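Local structure of uncharacterized protein (Starkeya novella, 5I20) at residues G10-L15 with F225-I230; T39-G44 with F184-A189; L103-F108 with V165-S170; G241-A246 with G276-A281. The protein exports amino acids across the bacterial inner membrane with broad specificity, carrying substrates such as L-threonine, L-methionine and L-lysine from inside to outside. All coordinates share one frame; numbering follows the deposited sequence.

Interaction 1. Residues G10-L15 with F225-I230; sequences GFTAIL and FYTWDI. With OLC ((2R)-2,3-dihydroxypropyl (9Z)-octadec-9-enoate), chain J.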
loop_
_atom_site.group_PDB
_atom_site.type_symbol
_atom_site.label_atom_id
_atom_site.label_comp_id
_atom_site.label_asym_id
_atom_site.label_seq_id
_atom_site.Cartn_x
_atom_site.Cartn_y
_atom_site.Cartn_z
ATOM N N GLY A 10 4.187 -5.907 -10.377
ATOM C CA GLY A 10 4.108 -5.077 -9.186
ATOM C C GLY A 10 3.054 -3.993 -9.304
ATOM O O GLY A 10 2.418 -3.611 -8.315
ATOM N N PHE A 11 2.854 -3.502 -10.524
ATOM C CA PHE A 11 1.893 -2.433 -10.757
ATOM C C PHE A 11 0.456 -2.908 -10.554
ATOM O O PHE A 11 -0.455 -2.093 -10.385
ATOM C CB PHE A 11 2.058 -1.853 -12.163
ATOM C CG PHE A 11 1.181 -0.665 -12.425
ATOM C CD1 PHE A 11 1.399 0.529 -11.758
ATOM C CD2 PHE A 11 0.134 -0.740 -13.327
ATOM C CE1 PHE A 11 0.592 1.630 -11.987
ATOM C CE2 PHE A 11 -0.676 0.358 -13.561
ATOM C CZ PHE A 11 -0.446 1.544 -12.889
ATOM N N THR A 12 0.248 -4.221 -10.565
ATOM C CA THR A 12 -1.084 -4.758 -10.327
ATOM C C THR A 12 -1.477 -4.583 -8.857
ATOM O O THR A 12 -2.660 -4.454 -8.542
ATOM C CB THR A 12 -1.191 -6.246 -10.734
ATOM O OG1 THR A 12 -0.267 -7.034 -9.976
ATOM C CG2 THR A 12 -0.898 -6.417 -12.222
ATOM N N ALA A 13 -0.488 -4.563 -7.964
ATOM C CA ALA A 13 -0.745 -4.275 -6.553
ATOM C C ALA A 13 -1.275 -2.856 -6.389
ATOM O O ALA A 13 -2.202 -2.609 -5.616
ATOM C CB ALA A 13 0.517 -4.464 -5.722
ATOM N N ILE A 14 -0.672 -1.931 -7.128
ATOM C CA ILE A 14 -1.090 -0.536 -7.127
ATOM C C ILE A 14 -2.511 -0.394 -7.671
ATOM O O ILE A 14 -3.296 0.417 -7.178
ATOM C CB ILE A 14 -0.121 0.328 -7.954
ATOM C CG1 ILE A 14 1.294 0.209 -7.382
ATOM C CG2 ILE A 14 -0.577 1.778 -7.985
ATOM C CD1 ILE A 14 2.380 0.766 -8.288
ATOM N N LEU A 15 -2.838 -1.191 -8.684
ATOM C CA LEU A 15 -4.191 -1.211 -9.232
ATOM C C LEU A 15 -5.193 -1.731 -8.204
ATOM O O LEU A 15 -6.273 -1.171 -8.046
ATOM C CB LEU A 15 -4.250 -2.067 -10.497
ATOM C CG LEU A 15 -3.490 -1.538 -11.713
ATOM C CD1 LEU A 15 -3.582 -2.517 -12.873
ATOM C CD2 LEU A 15 -4.017 -0.170 -12.116
ATOM N N PHE A 225 -0.417 -8.259 -2.206
ATOM C CA PHE A 225 0.823 -8.401 -1.448
ATOM C C PHE A 225 1.790 -9.365 -2.123
ATOM O O PHE A 225 3.006 -9.212 -2.016
ATOM C CB PHE A 225 0.534 -8.844 -0.012
ATOM C CG PHE A 225 -0.046 -7.755 0.840
ATOM C CD1 PHE A 225 0.738 -6.691 1.254
ATOM C CD2 PHE A 225 -1.378 -7.783 1.215
ATOM C CE1 PHE A 225 0.206 -5.678 2.031
ATOM C CE2 PHE A 225 -1.916 -6.777 1.993
ATOM C CZ PHE A 225 -1.123 -5.722 2.401
ATOM N N TYR A 226 1.253 -10.349 -2.833
ATOM C CA TYR A 226 2.101 -11.301 -3.542
ATOM C C TYR A 226 2.657 -10.683 -4.819
ATOM O O TYR A 226 3.821 -10.889 -5.158
ATOM C CB TYR A 226 1.328 -12.581 -3.861
ATOM C CG TYR A 226 0.706 -13.213 -2.637
ATOM C CD1 TYR A 226 1.407 -14.142 -1.876
ATOM C CD2 TYR A 226 -0.577 -12.870 -2.235
ATOM C CE1 TYR A 226 0.841 -14.715 -0.754
ATOM C CE2 TYR A 226 -1.149 -13.437 -1.114
ATOM C CZ TYR A 226 -0.435 -14.358 -0.377
ATOM O OH TYR A 226 -1.007 -14.921 0.737
ATOM N N THR A 227 1.827 -9.918 -5.520
ATOM C CA THR A 227 2.251 -9.286 -6.763
ATOM C C THR A 227 3.177 -8.102 -6.470
ATOM O O THR A 227 3.985 -7.710 -7.309
ATOM C CB THR A 227 1.032 -8.831 -7.602
ATOM O OG1 THR A 227 1.467 -8.321 -8.864
ATOM C CG2 THR A 227 0.265 -7.756 -6.898
ATOM N N TRP A 228 3.062 -7.547 -5.267
ATOM C CA TRP A 228 3.950 -6.482 -4.812
ATOM C C TRP A 228 5.296 -7.079 -4.413
ATOM O O TRP A 228 6.352 -6.495 -4.664
ATOM C CB TRP A 228 3.316 -5.727 -3.641
ATOM C CG TRP A 228 4.104 -4.560 -3.123
ATOM C CD1 TRP A 228 4.772 -4.488 -1.935
ATOM C CD2 TRP A 228 4.285 -3.291 -3.765
ATOM N NE1 TRP A 228 5.363 -3.257 -1.800
ATOM C CE2 TRP A 228 5.080 -2.502 -2.906
ATOM C CE3 TRP A 228 3.859 -2.746 -4.979
ATOM C CZ2 TRP A 228 5.456 -1.200 -3.226
ATOM C CZ3 TRP A 228 4.234 -1.451 -5.293
ATOM C CH2 TRP A 228 5.025 -0.695 -4.421
ATOM N N ASP A 229 5.243 -8.256 -3.799
ATOM C CA ASP A 229 6.447 -8.984 -3.421
ATOM C C ASP A 229 7.290 -9.304 -4.653
ATOM O O ASP A 229 8.516 -9.177 -4.626
ATOM C CB ASP A 229 6.084 -10.268 -2.669
ATOM C CG ASP A 229 7.290 -10.940 -2.047
ATOM O OD1 ASP A 229 7.822 -10.410 -1.051
ATOM O OD2 ASP A 229 7.699 -12.009 -2.546
ATOM N N ILE A 230 6.626 -9.706 -5.733
ATOM C CA ILE A 230 7.311 -10.009 -6.987
ATOM C C ILE A 230 7.988 -8.767 -7.567
ATOM O O ILE A 230 9.149 -8.817 -7.974
ATOM C CB ILE A 230 6.340 -10.596 -8.031
ATOM C CG1 ILE A 230 5.858 -11.978 -7.582
ATOM C CG2 ILE A 230 7.007 -10.682 -9.399
ATOM C CD1 ILE A 230 4.920 -12.653 -8.563
HETATM C C10 OLC J . -5.570 -5.946 -11.329
HETATM C C9 OLC J . -4.598 -7.077 -11.392
HETATM C C11 OLC J . -6.997 -6.220 -10.989
HETATM C C8 OLC J . -5.046 -8.449 -11.014
HETATM C C7 OLC J . -4.383 -9.454 -11.894
HETATM C C6 OLC J . -2.926 -9.522 -11.583
HETATM C C5 OLC J . -2.523 -10.949 -11.432
HETATM C C4 OLC J . -1.357 -11.250 -12.312
HETATM C C3 OLC J . -0.596 -12.392 -11.727
HETATM C C2 OLC J . 0.215 -13.055 -12.787
HETATM C C1 OLC J . 1.312 -13.842 -12.155
HETATM O O19 OLC J . 2.419 -14.188 -12.894
HETATM O O20 OLC J . 1.254 -14.131 -10.968
#
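Gly10 and Trp228 mark the closest backbone approach of two roughly antiparallel transmembrane helices, with their CA atoms 4.6 Å apart. Gly10 CA lies against the carbonyl of Thr227, 3.2 Å from Thr227 O in a CA-H...O contact with an angle of 149° at the hydrogen. The carbonyl of Gly10 meets the indole of Trp228 at its edge, near the ring plane, with O 3.7 Å from CE3. Trp228 CG is anti to its backbone N (chi1 -177°), which starts the indole off beside the carbonyl carbon. One turn on, Ala13 points its methyl at the partner helix, and CB touches CG2 of Thr227 at 3.5 Å and CB of Trp228 at 3.7 Å. Ile14 ends this tight side more loosely, its CG1 4.0 Å from CZ3 of Trp228. On the other flank a monoolein chain runs beside Thr12. There Thr12 CB packs 3.6 Å from C9 of the lipid, and its hydroxyl is bonded back to Ile9 O of its own helix, a local bond that satisfies a polar group beside a hydrocarbon tail. Around the pair, Trp228 stacks on Trp163 of helix 150-169 and meets Trp17 of helix 3-17, Phe225 packs on Leu75 and Tyr78 of helix 65-88, and Tyr226 lies against the start of helix 181-199.

Interaction 2. Residues T39-G44 with F184-A189; sequences TFTIGG and FCLATA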
loop_
_atom_site.group_PDB
_atom_site.type_symbol
_atom_site.label_atom_id
_atom_site.label_comp_id
_atom_site.label_asym_id
_atom_site.label_seq_id
_atom_site.Cartn_x
_atom_site.Cartn_y
_atom_site.Cartn_z
ATOM N N THR A 39 -9.716 -10.153 6.610
ATOM C CA THR A 39 -9.238 -10.010 5.237
ATOM C C THR A 39 -7.859 -10.636 5.008
ATOM O O THR A 39 -7.570 -11.117 3.912
ATOM C CB THR A 39 -9.192 -8.525 4.816
ATOM O OG1 THR A 39 -8.532 -7.754 5.827
ATOM C CG2 THR A 39 -10.602 -7.989 4.618
ATOM N N PHE A 40 -7.013 -10.639 6.033
ATOM C CA PHE A 40 -5.677 -11.208 5.889
ATOM C C PHE A 40 -5.679 -12.724 6.041
ATOM O O PHE A 40 -4.787 -13.402 5.531
ATOM C CB PHE A 40 -4.706 -10.573 6.887
ATOM C CG PHE A 40 -4.016 -9.352 6.352
ATOM C CD1 PHE A 40 -4.634 -8.114 6.402
ATOM C CD2 PHE A 40 -2.762 -9.447 5.778
ATOM C CE1 PHE A 40 -4.005 -6.992 5.902
ATOM C CE2 PHE A 40 -2.128 -8.329 5.276
ATOM C CZ PHE A 40 -2.752 -7.101 5.338
ATOM N N THR A 41 -6.675 -13.255 6.744
ATOM C CA THR A 41 -6.875 -14.698 6.776
ATOM C C THR A 41 -7.271 -15.160 5.378
ATOM O O THR A 41 -6.742 -16.146 4.869
ATOM C CB THR A 41 -7.953 -15.115 7.797
ATOM O OG1 THR A 41 -7.515 -14.773 9.117
ATOM C CG2 THR A 41 -8.205 -16.611 7.731
ATOM N N ILE A 42 -8.191 -14.429 4.755
ATOM C CA ILE A 42 -8.599 -14.718 3.387
ATOM C C ILE A 42 -7.421 -14.512 2.439
ATOM O O ILE A 42 -7.180 -15.322 1.546
ATOM C CB ILE A 42 -9.787 -13.834 2.947
ATOM C CG1 ILE A 42 -11.009 -14.118 3.826
ATOM C CG2 ILE A 42 -10.126 -14.072 1.480
ATOM C CD1 ILE A 42 -12.192 -13.208 3.560
ATOM N N GLY A 43 -6.678 -13.434 2.659
ATOM C CA GLY A 43 -5.506 -13.131 1.861
ATOM C C GLY A 43 -4.435 -14.197 1.945
ATOM O O GLY A 43 -3.875 -14.610 0.928
ATOM N N GLY A 44 -4.147 -14.644 3.164
ATOM C CA GLY A 44 -3.186 -15.710 3.368
ATOM C C GLY A 44 -3.673 -17.011 2.765
ATOM O O GLY A 44 -2.879 -17.829 2.305
ATOM N N PHE A 184 3.013 -14.388 6.362
ATOM C CA PHE A 184 2.995 -13.033 6.902
ATOM C C PHE A 184 1.566 -12.581 7.158
ATOM O O PHE A 184 1.269 -11.976 8.189
ATOM C CB PHE A 184 3.676 -12.050 5.945
ATOM C CG PHE A 184 5.125 -12.348 5.678
ATOM C CD1 PHE A 184 5.864 -13.139 6.544
ATOM C CD2 PHE A 184 5.751 -11.822 4.558
ATOM C CE1 PHE A 184 7.198 -13.405 6.293
ATOM C CE2 PHE A 184 7.082 -12.083 4.300
ATOM C CZ PHE A 184 7.808 -12.875 5.168
ATOM N N CYS A 185 0.684 -12.874 6.208
ATOM C CA CYS A 185 -0.714 -12.471 6.311
ATOM C C CYS A 185 -1.429 -13.198 7.444
ATOM O O CYS A 185 -2.148 -12.578 8.227
ATOM C CB CYS A 185 -1.443 -12.716 4.988
ATOM S SG CYS A 185 -0.962 -11.584 3.660
ATOM N N LEU A 186 -1.229 -14.511 7.531
ATOM C CA LEU A 186 -1.868 -15.308 8.573
ATOM C C LEU A 186 -1.381 -14.894 9.956
ATOM O O LEU A 186 -2.174 -14.786 10.893
ATOM C CB LEU A 186 -1.615 -16.800 8.346
ATOM C CG LEU A 186 -2.296 -17.401 7.114
ATOM C CD1 LEU A 186 -1.934 -18.870 6.948
ATOM C CD2 LEU A 186 -3.805 -17.217 7.187
ATOM N N ALA A 187 -0.079 -14.657 10.077
ATOM C CA ALA A 187 0.493 -14.187 11.333
ATOM C C ALA A 187 -0.061 -12.812 11.691
ATOM O O ALA A 187 -0.429 -12.564 12.840
ATOM C CB ALA A 187 2.011 -14.145 11.249
ATOM N N THR A 188 -0.126 -11.924 10.701
ATOM C CA THR A 188 -0.687 -10.591 10.900
ATOM C C THR A 188 -2.156 -10.675 11.303
ATOM O O THR A 188 -2.622 -9.910 12.147
ATOM C CB THR A 188 -0.562 -9.719 9.632
ATOM O OG1 THR A 188 0.815 -9.617 9.253
ATOM C CG2 THR A 188 -1.117 -8.325 9.879
ATOM N N ALA A 189 -2.880 -11.609 10.698
ATOM C CA ALA A 189 -4.282 -11.823 11.037
ATOM C C ALA A 189 -4.426 -12.327 12.470
ATOM O O ALA A 189 -5.337 -11.921 13.190
ATOM C CB ALA A 189 -4.924 -12.799 10.064
#
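Cys185 makes the first contact of helix 181-199 with Phe40. With SG anti to its carbonyl carbon (chi1 -71°), the sulfur comes to CD2 of the Phe40 ring at 3.5 Å. It lies 4.7 Å from the ring centroid and 71° off the normal, an oblique sulfur-aromatic contact. Cys185 CB also packs on Phe40 O and approaches Gly44 N. The CA atoms of Cys185 and Gly44 are just 5.0 Å apart, a spacing that the absence of a side chain at Gly44 permits. Leu186 follows on the more exposed flank, where CD2 reaches over to the carbonyl of Thr41 (3.9 Å from its O) and toward Gly44 CA. Thr188 approaches CD2 of Phe40 only loosely, through CB; its hydroxyl turns back to its own helix, where OG1 donates to Phe184 O at 2.6 Å, while Thr188 N reaches the same oxygen from the opposite face of the carbonyl plane. Ala189 closes the series, its methyl 3.9 Å from CB of Phe40 and 3.4 Å from OG1 of Thr41, a hydroxyl bonded to Ala37 O. Outside the pair, the Phe40 ring also meets those of His79 and Phe225. The segments, at 158° with axes 7.7 Å apart, form a close antiparallel transmembrane helix pair in which Gly44, Cys185 and Ala189 allow the approach and Phe40 and Leu186 pack around it, joining the two EamA-type regions of a DMT transporter.

Interaction 3. Residues L103-F108 with V165-S170; sequences LLIVLF and VYSVAS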
loop_
_atom_site.group_PDB
_atom_site.type_symbol
_atom_site.label_atom_id
_atom_site.label_comp_id
_atom_site.label_asym_id
_atom_site.label_seq_id
_atom_site.Cartn_x
_atom_site.Cartn_y
_atom_site.Cartn_z
ATOM N N LEU A 103 7.429 8.103 -2.025
ATOM C CA LEU A 103 8.663 8.879 -2.104
ATOM C C LEU A 103 9.776 8.209 -1.299
ATOM O O LEU A 103 10.932 8.184 -1.717
ATOM C CB LEU A 103 8.430 10.308 -1.606
ATOM C CG LEU A 103 9.643 11.242 -1.537
ATOM C CD1 LEU A 103 10.272 11.421 -2.913
ATOM C CD2 LEU A 103 9.246 12.593 -0.947
ATOM N N LEU A 104 9.415 7.657 -0.146
ATOM C CA LEU A 104 10.378 7.000 0.727
ATOM C C LEU A 104 10.992 5.772 0.063
ATOM O O LEU A 104 12.192 5.533 0.178
ATOM C CB LEU A 104 9.717 6.611 2.052
ATOM C CG LEU A 104 9.332 7.774 2.966
ATOM C CD1 LEU A 104 8.663 7.278 4.238
ATOM C CD2 LEU A 104 10.558 8.618 3.292
ATOM N N ILE A 105 10.163 5.000 -0.632
ATOM C CA ILE A 105 10.643 3.842 -1.375
ATOM C C ILE A 105 11.652 4.261 -2.448
ATOM O O ILE A 105 12.706 3.637 -2.593
ATOM C CB ILE A 105 9.474 3.066 -2.027
ATOM C CG1 ILE A 105 8.686 2.307 -0.954
ATOM C CG2 ILE A 105 9.983 2.104 -3.089
ATOM C CD1 ILE A 105 7.549 1.477 -1.497
ATOM N N VAL A 106 11.330 5.318 -3.188
ATOM C CA VAL A 106 12.235 5.837 -4.208
ATOM C C VAL A 106 13.568 6.234 -3.582
ATOM O O VAL A 106 14.628 5.830 -4.059
ATOM C CB VAL A 106 11.634 7.050 -4.951
ATOM C CG1 VAL A 106 12.662 7.660 -5.896
ATOM C CG2 VAL A 106 10.380 6.646 -5.713
ATOM N N LEU A 107 13.507 7.009 -2.504
ATOM C CA LEU A 107 14.710 7.438 -1.797
ATOM C C LEU A 107 15.472 6.257 -1.183
ATOM O O LEU A 107 16.699 6.195 -1.270
ATOM C CB LEU A 107 14.353 8.463 -0.713
ATOM C CG LEU A 107 13.816 9.810 -1.216
ATOM C CD1 LEU A 107 13.365 10.699 -0.064
ATOM C CD2 LEU A 107 14.863 10.521 -2.066
ATOM N N PHE A 108 14.753 5.314 -0.579
ATOM C CA PHE A 108 15.406 4.189 0.090
ATOM C C PHE A 108 15.964 3.167 -0.901
ATOM O O PHE A 108 16.783 2.326 -0.531
ATOM C CB PHE A 108 14.441 3.494 1.061
ATOM C CG PHE A 108 14.018 4.354 2.225
ATOM C CD1 PHE A 108 14.721 5.500 2.557
ATOM C CD2 PHE A 108 12.914 4.012 2.989
ATOM C CE1 PHE A 108 14.327 6.292 3.626
ATOM C CE2 PHE A 108 12.519 4.798 4.059
ATOM C CZ PHE A 108 13.227 5.937 4.378
ATOM N N VAL A 165 10.238 0.594 4.287
ATOM C CA VAL A 165 11.396 -0.231 4.593
ATOM C C VAL A 165 11.073 -1.683 4.270
ATOM O O VAL A 165 11.873 -2.369 3.642
ATOM C CB VAL A 165 11.837 -0.078 6.064
ATOM C CG1 VAL A 165 12.821 -1.175 6.454
ATOM C CG2 VAL A 165 12.458 1.294 6.277
ATOM N N TYR A 166 9.887 -2.136 4.668
ATOM C CA TYR A 166 9.425 -3.475 4.320
ATOM C C TYR A 166 9.510 -3.737 2.817
ATOM O O TYR A 166 9.962 -4.798 2.387
ATOM C CB TYR A 166 7.985 -3.692 4.793
ATOM C CG TYR A 166 7.354 -4.932 4.205
ATOM C CD1 TYR A 166 7.633 -6.190 4.726
ATOM C CD2 TYR A 166 6.490 -4.848 3.122
ATOM C CE1 TYR A 166 7.066 -7.330 4.187
ATOM C CE2 TYR A 166 5.918 -5.979 2.576
ATOM C CZ TYR A 166 6.210 -7.218 3.112
ATOM O OH TYR A 166 5.638 -8.343 2.568
ATOM N N SER A 167 9.068 -2.765 2.025
ATOM C CA SER A 167 9.055 -2.901 0.572
ATOM C C SER A 167 10.461 -2.970 -0.012
ATOM O O SER A 167 10.781 -3.874 -0.786
ATOM C CB SER A 167 8.293 -1.739 -0.065
ATOM O OG SER A 167 6.942 -1.721 0.353
ATOM N N VAL A 168 11.296 -2.004 0.352
ATOM C CA VAL A 168 12.663 -1.946 -0.150
ATOM C C VAL A 168 13.490 -3.128 0.354
ATOM O O VAL A 168 14.268 -3.714 -0.401
ATOM C CB VAL A 168 13.342 -0.617 0.247
ATOM C CG1 VAL A 168 14.821 -0.634 -0.101
ATOM C CG2 VAL A 168 12.643 0.552 -0.432
ATOM N N ALA A 169 13.311 -3.488 1.622
ATOM C CA ALA A 169 14.075 -4.585 2.214
ATOM C C ALA A 169 13.638 -5.948 1.680
ATOM O O ALA A 169 14.322 -6.951 1.892
ATOM C CB ALA A 169 13.961 -4.560 3.731
ATOM N N SER A 170 12.502 -5.984 0.990
ATOM C CA SER A 170 12.025 -7.226 0.390
ATOM C C SER A 170 12.993 -7.736 -0.675
ATOM O O SER A 170 13.103 -8.946 -0.883
ATOM C CB SER A 170 10.630 -7.038 -0.212
ATOM O OG SER A 170 9.670 -6.807 0.804
#
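Ser167 OG, 3.7 Å from CD1 of Ile105, is gripped by two polar groups: it is hydrogen-bonded to Trp163 O, one turn earlier in its own helix, and to the indole NE1 of Trp228 on helix 224-234. This buried hydroxyl therefore ties two helices together just where the isoleucine packs on it. The end of Ile105 does the touching, with CD1 3.6 Å from Ser167 CB, while its other branch, CG2, lies against CG2 of Val168 at 4.1 Å as the two side chains slide past each other in opposite directions. Val168 points at the partner helix and divides its methyls: CG1 sits 3.6 Å from Phe108 O, and CG2, anti to its carbonyl carbon, lies against both Phe108 CB, at 3.8 Å, and Ile105 O. At the more exposed end, the Phe108 ring meets Val165 obliquely, with CE2 4.1 Å from CG2. No hydrogen bond crosses between the two segments, whose axes come no closer than 9.3 Å at an angle of 39°. The contact joins helix 101-108 of the first EamA-type region to helix 150-169 of the second, within the membrane-spanning helical bundle of a DMT transporter.

Interaction 4. Residues G241-A246 with G276-A281; sequences GVLSYA and GGAAVA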
loop_
_atom_site.group_PDB
_atom_site.type_symbol
_atom_site.label_atom_id
_atom_site.label_comp_id
_atom_site.label_asym_id
_atom_site.label_seq_id
_atom_site.Cartn_x
_atom_site.Cartn_y
_atom_site.Cartn_z
ATOM N N GLY A 241 7.945 2.730 -6.933
ATOM C CA GLY A 241 7.767 3.814 -5.981
ATOM C C GLY A 241 7.080 4.996 -6.639
ATOM O O GLY A 241 6.101 5.531 -6.118
ATOM N N VAL A 242 7.590 5.391 -7.803
ATOM C CA VAL A 242 7.005 6.478 -8.582
ATOM C C VAL A 242 5.562 6.160 -8.968
ATOM O O VAL A 242 4.666 6.986 -8.792
ATOM C CB VAL A 242 7.828 6.762 -9.867
ATOM C CG1 VAL A 242 7.158 7.836 -10.715
ATOM C CG2 VAL A 242 9.245 7.180 -9.505
ATOM N N LEU A 243 5.343 4.951 -9.475
ATOM C CA LEU A 243 4.031 4.538 -9.964
ATOM C C LEU A 243 2.993 4.394 -8.855
ATOM O O LEU A 243 1.794 4.406 -9.125
ATOM C CB LEU A 243 4.148 3.221 -10.728
ATOM C CG LEU A 243 4.960 3.280 -12.022
ATOM C CD1 LEU A 243 5.121 1.893 -12.617
ATOM C CD2 LEU A 243 4.315 4.232 -13.021
ATOM N N SER A 244 3.443 4.258 -7.613
ATOM C CA SER A 244 2.514 4.096 -6.497
ATOM C C SER A 244 1.625 5.329 -6.289
ATOM O O SER A 244 0.509 5.205 -5.793
ATOM C CB SER A 244 3.278 3.763 -5.214
ATOM O OG SER A 244 3.785 2.439 -5.267
ATOM N N TYR A 245 2.093 6.512 -6.689
ATOM C CA TYR A 245 1.241 7.703 -6.615
ATOM C C TYR A 245 0.102 7.680 -7.639
ATOM O O TYR A 245 -0.674 8.626 -7.727
ATOM C CB TYR A 245 2.064 8.984 -6.792
ATOM C CG TYR A 245 2.830 9.371 -5.553
ATOM C CD1 TYR A 245 2.178 9.543 -4.336
ATOM C CD2 TYR A 245 4.208 9.536 -5.589
ATOM C CE1 TYR A 245 2.874 9.883 -3.196
ATOM C CE2 TYR A 245 4.915 9.874 -4.455
ATOM C CZ TYR A 245 4.244 10.046 -3.260
ATOM O OH TYR A 245 4.946 10.382 -2.125
ATOM N N ALA A 246 -0.001 6.608 -8.417
ATOM C CA ALA A 246 -1.148 6.456 -9.300
ATOM C C ALA A 246 -2.368 6.002 -8.504
ATOM O O ALA A 246 -3.503 6.244 -8.910
ATOM C CB ALA A 246 -0.847 5.474 -10.419
ATOM N N GLY A 276 2.676 12.746 -16.111
ATOM C CA GLY A 276 3.946 13.386 -16.394
ATOM C C GLY A 276 5.073 12.822 -15.547
ATOM O O GLY A 276 6.200 12.662 -16.023
ATOM N N GLY A 277 4.768 12.516 -14.289
ATOM C CA GLY A 277 5.757 11.977 -13.373
ATOM C C GLY A 277 6.203 10.582 -13.767
ATOM O O GLY A 277 7.394 10.269 -13.738
ATOM N N ALA A 278 5.241 9.740 -14.132
ATOM C CA ALA A 278 5.545 8.389 -14.581
ATOM C C ALA A 278 6.343 8.420 -15.879
ATOM O O ALA A 278 7.234 7.598 -16.087
ATOM C CB ALA A 278 4.263 7.584 -14.766
ATOM N N ALA A 279 6.027 9.380 -16.745
ATOM C CA ALA A 279 6.689 9.489 -18.042
ATOM C C ALA A 279 8.140 9.931 -17.889
ATOM O O ALA A 279 9.030 9.420 -18.563
ATOM C CB ALA A 279 5.933 10.452 -18.938
ATOM N N VAL A 280 8.365 10.890 -16.998
ATOM C CA VAL A 280 9.700 11.384 -16.695
ATOM C C VAL A 280 10.591 10.272 -16.137
ATOM O O VAL A 280 11.756 10.149 -16.515
ATOM C CB VAL A 280 9.637 12.558 -15.684
ATOM C CG1 VAL A 280 10.991 12.803 -15.037
ATOM C CG2 VAL A 280 9.134 13.818 -16.369
ATOM N N ALA A 281 10.033 9.456 -15.250
ATOM C CA ALA A 281 10.803 8.423 -14.568
ATOM C C ALA A 281 11.008 7.172 -15.423
ATOM O O ALA A 281 11.951 6.415 -15.208
ATOM C CB ALA A 281 10.128 8.054 -13.253
#
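Val242 and Ala281 meet methyl to methyls: both CG1 and CG2 of the valine lie 3.9 Å from Ala281 CB, so the alanine sits in the fork of the branched side chain. CG1, held anti to the backbone N (chi1 176°), also rests on the backbone of helix 265-282, 3.9 Å from Gly277 O and 4.2 Å from Ala278 CA. Beside it, Leu243 extends CD2 to Ala278 CB at 3.8 Å. Gly277, Ala278 and Ala281, spaced at three and four residues, thus form a small-residue face that receives two larger aliphatic side chains. The contact is nonetheless slight, burying 145 Å² in all, and no hydrogen bond spans it. It falls at a break in a transmembrane span, where helix 237-243 gives way to helix 246-258 through a type I beta turn from Leu243 to Ala246, closed by Ala246 N to Leu243 O at 2.9 Å. Side chains of the turn bond outward: Ser244 OG is hydrogen-bonded to Leu240 O, one turn back, and Tyr245 OH to Tyr99 O, with a further weak bond to Leu103 N. Outside the two segments, Val242 also packs on Val106 of helix 101-108, and Leu243 touches Phe11 and Ile14 of helix 3-17 and a bound monoolein. On the opposite partner, Ala281 lies against His121 of helix 119-136, and the carbonyl of Ala278 accepts a hydrogen bond from the hydroxyl of Thr282.

Interaction 1 stands at the middle of the set, its centre 14 to 16 Å from those of the other three, and touches each of them. Interactions 2 and 4 lie on opposite sides of the chain's centre, their centres about 29 Å apart, without contact. Along the chain, interaction 3 is nested inside interaction 2, which is nested inside interaction 1; interaction 4 follows after all three. Helix 224-234 of interaction 1 is succeeded directly by helix 237-243 of interaction 4, and helix 150-169 of interaction 3 by helix 181-199 of interaction 2. Interactions 1 to 3 each join the two EamA regions, whereas interaction 4 stays within the second, consistent with the basket-shaped fold of inverted repeats around a central substrate cavity.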